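Local coordinates for protein R.Ecl18kI (Enterobacter cloacae, PDB 2GB7) that cuts double-stranded DNA as a type II restriction endonuclease, recognising the sequence 5'-CCNGG-3' and cleaving before the first C, at residues L4-F9 and Y101-Y106; L158-M163 and L178-T183; S278-I283 and N298-L303. The protein carries 1 engineered substitution. All blocks are in the same frame, centred on the assembly; numbering follows the deposited sequence.

The three contacts follow one another along the chain, each closing before the next opens. Contact 1 joins the starts of helices 6-20 and 102-134. Contact 2 lies about 37 Å away, centre to centre, in the mixed sheet of the nuclease core. Helix 102-134 ties the two together, because its later residues pack on contact 2. Contact 3 pairs helices 269-285 and 290-302 near the C-terminus, its centre about 20 Å from that of contact 2. Strand 140-141 links these two: Asp140 bonds to Val162 in contact 2 and to Ser278, Gln282 and Arg299 in contact 3. Contacts 1 and 2 both hold residues that bind DNA phosphates.

Contact 1 (L4-F9 and Y101-Y106); sequences LSPGEF and YPTHIY. With nucleotides of chain A.
Pro6 lies with its ring against the imidazole of His104. Pro6 CG stands over one face, 4.1 Å from the ring centroid, in a CH-pi contact. Tyr101 CD2 sits over the opposite face, so both faces have a neighbour, each offset toward the rim. His104 NE2 donates to Leu4 O at 2.7 Å. This bond is short but bent, with 134° at the hydrogen, and Leu4 O is tilted out of the ring plane. It ties the loop before helix 6-20 to the side of the other helix. Phe9 packs beside His104. Its CG is anti to the backbone N (chi1 -166°), on the side where the ring edge can lie against the His104 backbone. There Phe9 CE2 is 3.3 Å from His104 O, and Phe9 CD2 is 3.8 Å from His104 CB. The start of helix 6-20 is closed by a capping box: Ser5 OG accepts from Glu8 N at 3.1 Å, and Glu8 OE1 takes a weak bond from Ser5 N. At the far end of segment 101-106, Tyr106 OH donates to OP2 of DG6 of chain A at 3.0 Å, so helix 102-134 also touches the DNA backbone. Phe9 rests on Met75 of helix 49-77 and on Leu108 of helix 102-134, while Ile105 meets Ile105 of the second subunit across the dimer.

Contact 2 (L158-M163 and L178-T183); sequences LVDLVM and LISAKT. With nucleotides of chain B.
Val162 and Leu178 lie side by side and point the same way, with Val162 CG1 3.8 Å from Leu178 CD2. This is the close-packed, buried end, and Val159 CG1 adds to it. On the other face of the sheet, Leu161 and Ile179 form an antiparallel hydrogen-bonded pair: Ile179 N donates to Leu161 O at 3.1 Å. Asp160 and Leu161 both stand opposite Ile179, which makes a classic beta bulge. Ile179 O takes two bonds in its carbonyl plane, from Asp160 N at 2.8 Å and Leu161 N at 3.2 Å. The bulge lies in the core sheet of a PDDEXK nuclease, and the positions of Asp160 and Lys182 are consistent with the clan's acidic residue and lysine. Past the bulge, toward Leu158, regular strand pairing gives way to a side-chain bond. Ser180 OG donates to Leu158 O at 3.0 Å, from above the carbonyl plane. Here Asp160 is partly exposed, unlike the buried Val162 and Leu178. Segment 178-183 then runs on to the DNA of chain B. Lys182 NZ forms a salt bridge with Glu191 and stands 3.3 Å from OP2 of DC3. Thr183 N donates to OP1 of DC4 at 2.8 Å, and Thr183 OG1 donates to OP1 of DT5.

Contact 3 (S278-I283 and N298-L303); sequences SILKQI and NRLSAL
The guanidinium of Arg299 has Ile279 CG1 4.3 Å off its plane, toward the rim. Its nitrogens bond to the start of strand 140-141 and the residue before it: NH1 to Val139 O, NH2 in a salt bridge with Asp140. The amide of Gln282 has Ser278 O in its plane, and NE2 donates to that oxygen at 3.0 Å. The bond is nearly straight at the hydrogen (165°), though NE2 stands well above the plane of the carbonyl. Gln282 N reaches Ser278 O from the other face, so one oxygen is gripped twice. Gln282 NE2 and Ser278 OG also bond to Asp140. The two segments belong to successive antiparallel helices, a helical hairpin. The axes of the two short segments come within 10.2 Å, their directions 161° apart. The apolar side is filled by Leu300. The side chains of Leu300 and Ile279 slide past each other in opposite directions, with Leu300 CD1 3.6 Å from Ile279 CG2. Leu300 CD2 meets Leu280 CD2 at 3.4 Å, tighter than a usual carbon contact, and, one turn on from Ile279, Ile283 CD1 at 3.9 Å. Ile279 CD1 reaches Arg299 CB at 3.9 Å. Leu303 also packs on Lys272, Ile275 and Gln276 of helix 269-285.

Contact 1 (L4-F9 and Y101-Y106)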
loop_
_atom_site.group_PDB
_atom_site.type_symbol
_atom_site.label_atom_id
_atom_site.label_comp_id
_atom_site.label_asym_id
_atom_site.label_seq_id
_atom_site.Cartn_x
_atom_site.Cartn_y
_atom_site.Cartn_z
ATOM N N LEU F 4 4.111 -31.438 3.670
ATOM C CA LEU F 4 4.674 -30.158 3.209
ATOM C C LEU F 4 4.967 -29.174 4.349
ATOM O O LEU F 4 4.088 -28.871 5.156
ATOM C CB LEU F 4 3.891 -29.585 2.015
ATOM C CG LEU F 4 4.005 -30.319 0.671
ATOM C CD1 LEU F 4 2.892 -29.889 -0.294
ATOM C CD2 LEU F 4 5.365 -30.130 0.016
ATOM N N SER F 5 6.210 -28.705 4.417
ATOM C CA SER F 5 6.596 -27.621 5.326
ATOM C C SER F 5 6.027 -26.298 4.773
ATOM O O SER F 5 5.719 -26.230 3.588
ATOM C CB SER F 5 8.126 -27.514 5.409
ATOM O OG SER F 5 8.656 -26.721 4.344
ATOM N N PRO F 6 5.891 -25.255 5.618
ATOM C CA PRO F 6 5.379 -23.980 5.080
ATOM C C PRO F 6 6.186 -23.413 3.913
ATOM O O PRO F 6 5.589 -22.885 2.958
ATOM C CB PRO F 6 5.457 -23.036 6.285
ATOM C CG PRO F 6 5.322 -23.968 7.462
ATOM C CD PRO F 6 6.163 -25.142 7.063
ATOM N N GLY F 7 7.516 -23.507 3.981
ATOM C CA GLY F 7 8.374 -22.966 2.913
ATOM C C GLY F 7 8.220 -23.761 1.630
ATOM O O GLY F 7 8.218 -23.222 0.529
ATOM N N GLU F 8 8.079 -25.070 1.778
ATOM C CA GLU F 8 7.860 -25.932 0.626
ATOM C C GLU F 8 6.526 -25.643 -0.050
ATOM O O GLU F 8 6.441 -25.660 -1.276
ATOM C CB GLU F 8 7.970 -27.399 1.037
ATOM C CG GLU F 8 9.417 -27.824 1.198
ATOM C CD GLU F 8 9.607 -28.973 2.169
ATOM O OE1 GLU F 8 8.684 -29.802 2.328
ATOM O OE2 GLU F 8 10.698 -29.042 2.773
ATOM N N PHE F 9 5.502 -25.375 0.763
ATOM C CA PHE F 9 4.158 -25.074 0.282
ATOM C C PHE F 9 4.182 -23.753 -0.482
ATOM O O PHE F 9 3.585 -23.641 -1.555
ATOM C CB PHE F 9 3.185 -25.008 1.464
ATOM C CG PHE F 9 1.717 -25.035 1.079
ATOM C CD1 PHE F 9 1.242 -25.896 0.097
ATOM C CD2 PHE F 9 0.804 -24.228 1.755
ATOM C CE1 PHE F 9 -0.122 -25.924 -0.223
ATOM C CE2 PHE F 9 -0.548 -24.245 1.437
ATOM C CZ PHE F 9 -1.012 -25.098 0.453
ATOM N N TYR F 101 -2.380 -27.011 10.122
ATOM C CA TYR F 101 -1.777 -26.245 9.015
ATOM C C TYR F 101 -2.060 -24.740 9.001
ATOM O O TYR F 101 -2.256 -24.185 7.924
ATOM C CB TYR F 101 -2.145 -26.881 7.657
ATOM C CG TYR F 101 -2.095 -28.394 7.687
ATOM C CD1 TYR F 101 -3.256 -29.133 7.884
ATOM C CD2 TYR F 101 -0.887 -29.083 7.540
ATOM C CE1 TYR F 101 -3.223 -30.523 7.936
ATOM C CE2 TYR F 101 -0.842 -30.495 7.605
ATOM C CZ TYR F 101 -2.020 -31.201 7.790
ATOM O OH TYR F 101 -2.031 -32.591 7.857
ATOM N N PRO F 102 -2.000 -24.056 10.169
ATOM C CA PRO F 102 -2.457 -22.671 10.131
ATOM C C PRO F 102 -1.527 -21.792 9.339
ATOM O O PRO F 102 -2.000 -20.874 8.652
ATOM C CB PRO F 102 -2.425 -22.239 11.608
ATOM C CG PRO F 102 -2.251 -23.443 12.392
ATOM C CD PRO F 102 -1.519 -24.401 11.514
ATOM N N THR F 103 -0.218 -22.034 9.423
ATOM C CA THR F 103 0.717 -21.166 8.670
ATOM C C THR F 103 0.568 -21.432 7.178
ATOM O O THR F 103 0.602 -20.500 6.371
ATOM C CB THR F 103 2.174 -21.382 9.110
ATOM O OG1 THR F 103 2.242 -21.305 10.540
ATOM C CG2 THR F 103 3.109 -20.375 8.503
ATOM N N HIS F 104 0.394 -22.704 6.823
ATOM C CA HIS F 104 0.176 -23.131 5.442
ATOM C C HIS F 104 -1.032 -22.447 4.808
ATOM O O HIS F 104 -0.920 -21.841 3.737
ATOM C CB HIS F 104 -0.037 -24.650 5.387
ATOM C CG HIS F 104 1.138 -25.443 5.858
ATOM N ND1 HIS F 104 1.357 -25.721 7.190
ATOM C CD2 HIS F 104 2.141 -26.045 5.175
ATOM C CE1 HIS F 104 2.441 -26.470 7.308
ATOM N NE2 HIS F 104 2.941 -26.673 6.102
ATOM N N ILE F 105 -2.182 -22.564 5.470
ATOM C CA ILE F 105 -3.449 -22.028 4.971
ATOM C C ILE F 105 -3.335 -20.518 4.868
ATOM O O ILE F 105 -3.699 -19.914 3.843
ATOM C CB ILE F 105 -4.619 -22.423 5.902
ATOM C CG1 ILE F 105 -4.817 -23.934 5.847
ATOM C CG2 ILE F 105 -5.925 -21.746 5.476
ATOM C CD1 ILE F 105 -5.871 -24.450 6.829
ATOM N N TYR F 106 -2.788 -19.907 5.911
ATOM C CA TYR F 106 -2.562 -18.461 5.902
ATOM C C TYR F 106 -1.623 -18.058 4.764
ATOM O O TYR F 106 -1.907 -17.094 4.060
ATOM C CB TYR F 106 -2.037 -17.968 7.260
ATOM C CG TYR F 106 -1.653 -16.497 7.206
ATOM C CD1 TYR F 106 -2.605 -15.495 7.278
ATOM C CD2 TYR F 106 -0.315 -16.128 7.075
ATOM C CE1 TYR F 106 -2.239 -14.133 7.200
ATOM C CE2 TYR F 106 0.059 -14.784 7.004
ATOM C CZ TYR F 106 -0.907 -13.796 7.073
ATOM O OH TYR F 106 -0.538 -12.465 7.016
ATOM P P DG A 6 2.404 -10.472 6.686
ATOM O OP1 DG A 6 1.149 -9.700 6.883
ATOM O OP2 DG A 6 2.391 -11.945 6.877
ATOM O "O5'" DG A 6 2.964 -10.199 5.227
ATOM C "C5'" DG A 6 2.839 -8.922 4.614
ATOM C "C4'" DG A 6 3.424 -8.981 3.226
ATOM O "O4'" DG A 6 3.186 -7.748 2.507
ATOM C "C3'" DG A 6 4.936 -9.207 3.190
ATOM O "O3'" DG A 6 5.222 -10.057 2.080
ATOM C "C2'" DG A 6 5.476 -7.816 2.913
ATOM C "C1'" DG A 6 4.413 -7.303 1.968
ATOM N N9 DG A 6 4.317 -5.862 1.775
ATOM C C8 DG A 6 5.056 -4.864 2.364
ATOM N N7 DG A 6 4.726 -3.672 1.939
ATOM C C5 DG A 6 3.708 -3.907 1.022
ATOM C C6 DG A 6 2.957 -3.004 0.220
ATOM O O6 DG A 6 3.052 -1.777 0.146
ATOM N N1 DG A 6 2.016 -3.674 -0.557
ATOM C C2 DG A 6 1.823 -5.031 -0.570
ATOM N N2 DG A 6 0.850 -5.486 -1.375
ATOM N N3 DG A 6 2.527 -5.880 0.156
ATOM C C4 DG A 6 3.441 -5.252 0.923
#

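Contact 2 (L158-M163 and L178-T183)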
loop_
_atom_site.group_PDB
_atom_site.type_symbol
_atom_site.label_atom_id
_atom_site.label_comp_id
_atom_site.label_asym_id
_atom_site.label_seq_id
_atom_site.Cartn_x
_atom_site.Cartn_y
_atom_site.Cartn_z
ATOM N N LEU F 158 5.227 5.705 -11.926
ATOM C CA LEU F 158 3.781 5.546 -11.692
ATOM C C LEU F 158 2.947 6.105 -12.899
ATOM O O LEU F 158 1.726 5.942 -12.942
ATOM C CB LEU F 158 3.473 6.120 -10.294
ATOM C CG LEU F 158 2.442 7.225 -10.079
ATOM C CD1 LEU F 158 2.429 7.656 -8.619
ATOM C CD2 LEU F 158 2.690 8.405 -10.990
ATOM N N VAL F 159 3.625 6.719 -13.857
ATOM C CA VAL F 159 2.930 7.105 -15.089
ATOM C C VAL F 159 2.820 5.850 -15.911
ATOM O O VAL F 159 3.825 5.141 -16.106
ATOM C CB VAL F 159 3.740 8.091 -15.893
ATOM C CG1 VAL F 159 3.037 8.330 -17.272
ATOM C CG2 VAL F 159 3.936 9.369 -15.101
ATOM N N ASP F 160 1.603 5.536 -16.341
ATOM C CA ASP F 160 1.339 4.332 -17.127
ATOM C C ASP F 160 1.344 4.577 -18.625
ATOM O O ASP F 160 1.851 3.748 -19.380
ATOM C CB ASP F 160 -0.001 3.769 -16.729
ATOM C CG ASP F 160 0.027 3.237 -15.317
ATOM O OD1 ASP F 160 1.022 2.539 -14.938
ATOM O OD2 ASP F 160 -0.894 3.563 -14.552
ATOM N N LEU F 161 0.744 5.694 -19.038
ATOM C CA LEU F 161 0.613 6.021 -20.463
ATOM C C LEU F 161 1.079 7.425 -20.742
ATOM O O LEU F 161 0.801 8.335 -19.973
ATOM C CB LEU F 161 -0.840 5.929 -20.884
ATOM C CG LEU F 161 -1.486 4.565 -20.647
ATOM C CD1 LEU F 161 -2.977 4.619 -20.761
ATOM C CD2 LEU F 161 -0.872 3.489 -21.554
ATOM N N VAL F 162 1.796 7.576 -21.848
ATOM C CA VAL F 162 2.335 8.856 -22.260
ATOM C C VAL F 162 1.873 9.126 -23.696
ATOM O O VAL F 162 2.218 8.377 -24.609
ATOM C CB VAL F 162 3.861 8.824 -22.270
ATOM C CG1 VAL F 162 4.428 10.185 -22.702
ATOM C CG2 VAL F 162 4.443 8.381 -20.886
ATOM N N MET F 163 1.105 10.184 -23.884
ATOM C CA MET F 163 0.567 10.543 -25.203
ATOM C C MET F 163 1.347 11.777 -25.659
ATOM O O MET F 163 1.325 12.803 -24.972
ATOM C CB MET F 163 -0.919 10.888 -25.036
ATOM C CG MET F 163 -1.777 10.959 -26.284
ATOM S SD MET F 163 -1.259 12.246 -27.457
ATOM C CE MET F 163 -1.578 13.723 -26.514
ATOM N N LEU F 178 -0.319 12.700 -19.665
ATOM C CA LEU F 178 0.174 11.602 -18.859
ATOM C C LEU F 178 -0.946 11.069 -18.016
ATOM O O LEU F 178 -1.700 11.838 -17.429
ATOM C CB LEU F 178 1.277 12.069 -17.893
ATOM C CG LEU F 178 2.504 12.715 -18.550
ATOM C CD1 LEU F 178 3.469 13.128 -17.469
ATOM C CD2 LEU F 178 3.158 11.774 -19.535
ATOM N N ILE F 179 -1.020 9.752 -17.961
ATOM C CA ILE F 179 -2.058 9.060 -17.195
ATOM C C ILE F 179 -1.458 8.062 -16.219
ATOM O O ILE F 179 -0.650 7.211 -16.620
ATOM C CB ILE F 179 -3.038 8.320 -18.129
ATOM C CG1 ILE F 179 -3.630 9.289 -19.163
ATOM C CG2 ILE F 179 -4.135 7.603 -17.303
ATOM C CD1 ILE F 179 -4.311 8.581 -20.356
ATOM N N SER F 180 -1.863 8.188 -14.959
ATOM C CA SER F 180 -1.560 7.199 -13.887
ATOM C C SER F 180 -2.870 6.519 -13.489
ATOM O O SER F 180 -3.957 7.034 -13.806
ATOM C CB SER F 180 -0.986 7.912 -12.652
ATOM O OG SER F 180 -0.711 6.954 -11.611
ATOM N N ALA F 181 -2.773 5.338 -12.875
ATOM C CA ALA F 181 -4.001 4.641 -12.512
ATOM C C ALA F 181 -3.799 3.958 -11.157
ATOM O O ALA F 181 -2.742 3.411 -10.923
ATOM C CB ALA F 181 -4.296 3.619 -13.543
ATOM N N LYS F 182 -4.817 4.037 -10.302
ATOM C CA LYS F 182 -4.857 3.370 -9.016
ATOM C C LYS F 182 -6.281 2.911 -8.841
ATOM O O LYS F 182 -7.174 3.740 -8.860
ATOM C CB LYS F 182 -4.492 4.357 -7.890
ATOM C CG LYS F 182 -3.012 4.733 -7.913
ATOM C CD LYS F 182 -2.657 5.601 -6.719
ATOM C CE LYS F 182 -1.167 6.017 -6.795
ATOM N NZ LYS F 182 -0.238 4.843 -6.911
ATOM N N THR F 183 -6.504 1.609 -8.668
ATOM C CA THR F 183 -7.870 1.108 -8.568
ATOM C C THR F 183 -8.594 1.726 -7.375
ATOM O O THR F 183 -9.759 2.119 -7.491
ATOM C CB THR F 183 -7.889 -0.426 -8.470
ATOM O OG1 THR F 183 -7.036 -0.842 -7.396
ATOM C CG2 THR F 183 -7.441 -1.044 -9.791
ATOM P P DC B 4 -3.053 -0.046 -7.964
ATOM O OP1 DC B 4 -4.195 0.108 -8.897
ATOM O OP2 DC B 4 -2.369 1.162 -7.423
ATOM O "O5'" DC B 4 -3.512 -0.933 -6.724
ATOM C "C5'" DC B 4 -4.068 -2.224 -6.923
ATOM C "C4'" DC B 4 -4.349 -2.875 -5.590
ATOM O "O4'" DC B 4 -3.094 -3.115 -4.909
ATOM C "C3'" DC B 4 -5.207 -2.040 -4.636
ATOM O "O3'" DC B 4 -6.106 -2.887 -3.915
ATOM C "C2'" DC B 4 -4.188 -1.443 -3.681
ATOM C "C1'" DC B 4 -3.122 -2.526 -3.618
ATOM N N1 DC B 4 -1.776 -2.011 -3.326
ATOM C C2 DC B 4 -0.993 -2.651 -2.347
ATOM O O2 DC B 4 -1.413 -3.690 -1.815
ATOM N N3 DC B 4 0.204 -2.121 -2.015
ATOM C C4 DC B 4 0.636 -1.007 -2.620
ATOM N N4 DC B 4 1.800 -0.486 -2.212
ATOM C C5 DC B 4 -0.113 -0.371 -3.654
ATOM C C6 DC B 4 -1.302 -0.904 -3.971
ATOM P P DT B 5 -7.616 -3.048 -4.421
ATOM O OP1 DT B 5 -8.047 -1.752 -4.996
ATOM O OP2 DT B 5 -8.393 -3.649 -3.308
ATOM O "O5'" DT B 5 -7.522 -4.106 -5.609
ATOM C "C5'" DT B 5 -7.220 -5.483 -5.362
ATOM C "C4'" DT B 5 -8.465 -6.210 -4.909
ATOM O "O4'" DT B 5 -9.549 -6.006 -5.850
ATOM C "C3'" DT B 5 -8.338 -7.726 -4.725
ATOM O "O3'" DT B 5 -8.983 -8.093 -3.501
ATOM C "C2'" DT B 5 -9.141 -8.286 -5.892
ATOM C "C1'" DT B 5 -10.228 -7.236 -6.012
ATOM N N1 DT B 5 -10.993 -7.181 -7.274
ATOM C C2 DT B 5 -12.361 -7.046 -7.174
ATOM O O2 DT B 5 -12.947 -7.007 -6.104
ATOM N N3 DT B 5 -13.017 -6.967 -8.374
ATOM C C4 DT B 5 -12.456 -7.018 -9.636
ATOM O O4 DT B 5 -13.174 -6.921 -10.627
ATOM C C5 DT B 5 -11.018 -7.181 -9.666
ATOM C C7 DT B 5 -10.323 -7.264 -10.987
ATOM C C6 DT B 5 -10.368 -7.251 -8.497
ATOM P P DC B 3 2.233 2.181 -9.099
ATOM O OP1 DC B 3 1.569 2.749 -10.301
ATOM O OP2 DC B 3 2.398 3.016 -7.874
ATOM O "O5'" DC B 3 1.465 0.837 -8.741
ATOM C "C5'" DC B 3 1.298 -0.149 -9.753
ATOM C "C4'" DC B 3 0.457 -1.286 -9.232
ATOM O "O4'" DC B 3 1.311 -2.203 -8.504
ATOM C "C3'" DC B 3 -0.585 -0.783 -8.242
ATOM O "O3'" DC B 3 -1.928 -0.949 -8.657
ATOM C "C2'" DC B 3 -0.325 -1.537 -6.954
ATOM C "C1'" DC B 3 0.676 -2.624 -7.303
ATOM N N1 DC B 3 1.694 -2.675 -6.243
ATOM C C2 DC B 3 1.828 -3.835 -5.478
ATOM O O2 DC B 3 1.111 -4.811 -5.736
ATOM N N3 DC B 3 2.732 -3.862 -4.470
ATOM C C4 DC B 3 3.478 -2.786 -4.216
ATOM N N4 DC B 3 4.356 -2.849 -3.208
ATOM C C5 DC B 3 3.364 -1.594 -4.984
ATOM C C6 DC B 3 2.476 -1.585 -5.985
#

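Contact 3 (S278-I283 and N298-L303)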
loop_
_atom_site.group_PDB
_atom_site.type_symbol
_atom_site.label_atom_id
_atom_site.label_comp_id
_atom_site.label_asym_id
_atom_site.label_seq_id
_atom_site.Cartn_x
_atom_site.Cartn_y
_atom_site.Cartn_z
ATOM N N SER F 278 11.277 3.227 -30.232
ATOM C CA SER F 278 10.338 3.102 -29.124
ATOM C C SER F 278 9.140 2.209 -29.475
ATOM O O SER F 278 8.751 1.356 -28.695
ATOM C CB SER F 278 9.849 4.486 -28.697
ATOM O OG SER F 278 9.048 4.371 -27.533
ATOM N N ILE F 279 8.575 2.419 -30.656
ATOM C CA ILE F 279 7.452 1.621 -31.144
ATOM C C ILE F 279 7.881 0.165 -31.352
ATOM O O ILE F 279 7.213 -0.754 -30.858
ATOM C CB ILE F 279 6.902 2.181 -32.473
ATOM C CG1 ILE F 279 6.242 3.553 -32.244
ATOM C CG2 ILE F 279 5.886 1.203 -33.089
ATOM C CD1 ILE F 279 5.946 4.362 -33.542
ATOM N N LEU F 280 9.003 -0.031 -32.059
ATOM C CA LEU F 280 9.516 -1.379 -32.360
ATOM C C LEU F 280 9.767 -2.156 -31.076
ATOM O O LEU F 280 9.497 -3.348 -31.006
ATOM C CB LEU F 280 10.771 -1.330 -33.249
ATOM C CG LEU F 280 10.553 -0.911 -34.713
ATOM C CD1 LEU F 280 11.864 -0.595 -35.408
ATOM C CD2 LEU F 280 9.768 -1.966 -35.503
ATOM N N LYS F 281 10.271 -1.465 -30.059
ATOM C CA LYS F 281 10.448 -2.011 -28.717
ATOM C C LYS F 281 9.129 -2.487 -28.106
ATOM O O LYS F 281 9.036 -3.564 -27.511
ATOM C CB LYS F 281 11.026 -0.905 -27.840
ATOM C CG LYS F 281 11.634 -1.337 -26.541
ATOM C CD LYS F 281 13.151 -1.240 -26.589
ATOM C CE LYS F 281 13.616 0.209 -26.764
ATOM N NZ LYS F 281 15.104 0.322 -26.660
ATOM N N GLN F 282 8.093 -1.678 -28.256
ATOM C CA GLN F 282 6.794 -2.038 -27.704
ATOM C C GLN F 282 6.131 -3.179 -28.468
ATOM O O GLN F 282 5.503 -4.034 -27.856
ATOM C CB GLN F 282 5.889 -0.813 -27.645
ATOM C CG GLN F 282 6.380 0.209 -26.626
ATOM C CD GLN F 282 5.640 1.510 -26.749
ATOM O OE1 GLN F 282 4.569 1.695 -26.150
ATOM N NE2 GLN F 282 6.198 2.429 -27.518
ATOM N N ILE F 283 6.312 -3.225 -29.788
ATOM C CA ILE F 283 5.802 -4.352 -30.581
ATOM C C ILE F 283 6.414 -5.672 -30.086
ATOM O O ILE F 283 5.732 -6.707 -30.061
ATOM C CB ILE F 283 6.044 -4.186 -32.093
ATOM C CG1 ILE F 283 5.197 -3.050 -32.663
ATOM C CG2 ILE F 283 5.707 -5.486 -32.841
ATOM C CD1 ILE F 283 5.658 -2.582 -34.047
ATOM N N ASN F 298 0.509 0.638 -37.260
ATOM C CA ASN F 298 -0.119 1.843 -37.835
ATOM C C ASN F 298 0.682 3.091 -37.485
ATOM O O ASN F 298 0.868 3.982 -38.316
ATOM C CB ASN F 298 -1.552 2.034 -37.351
ATOM C CG ASN F 298 -2.488 0.964 -37.852
ATOM O OD1 ASN F 298 -2.290 0.392 -38.936
ATOM N ND2 ASN F 298 -3.541 0.695 -37.075
ATOM N N ARG F 299 1.162 3.150 -36.247
ATOM C CA ARG F 299 1.968 4.301 -35.846
ATOM C C ARG F 299 3.308 4.339 -36.558
ATOM O O ARG F 299 3.768 5.403 -36.932
ATOM C CB ARG F 299 2.145 4.323 -34.328
ATOM C CG ARG F 299 0.837 4.702 -33.653
ATOM C CD ARG F 299 0.876 4.498 -32.192
ATOM N NE ARG F 299 1.940 5.260 -31.535
ATOM C CZ ARG F 299 2.356 4.981 -30.306
ATOM N NH1 ARG F 299 1.788 3.987 -29.649
ATOM N NH2 ARG F 299 3.319 5.689 -29.736
ATOM N N LEU F 300 3.933 3.177 -36.717
ATOM C CA LEU F 300 5.214 3.034 -37.430
ATOM C C LEU F 300 5.018 3.489 -38.878
ATOM O O LEU F 300 5.800 4.260 -39.421
ATOM C CB LEU F 300 5.635 1.564 -37.400
ATOM C CG LEU F 300 7.082 1.131 -37.201
ATOM C CD1 LEU F 300 7.776 1.938 -36.103
ATOM C CD2 LEU F 300 7.104 -0.349 -36.855
ATOM N N SER F 301 3.942 3.000 -39.487
ATOM C CA SER F 301 3.553 3.374 -40.839
ATOM C C SER F 301 3.365 4.893 -40.994
ATOM O O SER F 301 3.797 5.476 -41.992
ATOM C CB SER F 301 2.283 2.608 -41.215
ATOM O OG SER F 301 1.899 2.890 -42.531
ATOM N N ALA F 302 2.747 5.527 -39.998
ATOM C CA ALA F 302 2.558 6.984 -39.983
ATOM C C ALA F 302 3.859 7.801 -40.038
ATOM O O ALA F 302 3.840 8.957 -40.472
ATOM C CB ALA F 302 1.704 7.407 -38.794
ATOM N N LEU F 303 4.983 7.217 -39.618
ATOM C CA LEU F 303 6.289 7.897 -39.734
ATOM C C LEU F 303 6.831 7.932 -41.166
ATOM O O LEU F 303 7.801 8.646 -41.461
ATOM C CB LEU F 303 7.335 7.241 -38.831
ATOM C CG LEU F 303 7.132 7.369 -37.326
ATOM C CD1 LEU F 303 8.157 6.515 -36.614
ATOM C CD2 LEU F 303 7.212 8.839 -36.881
#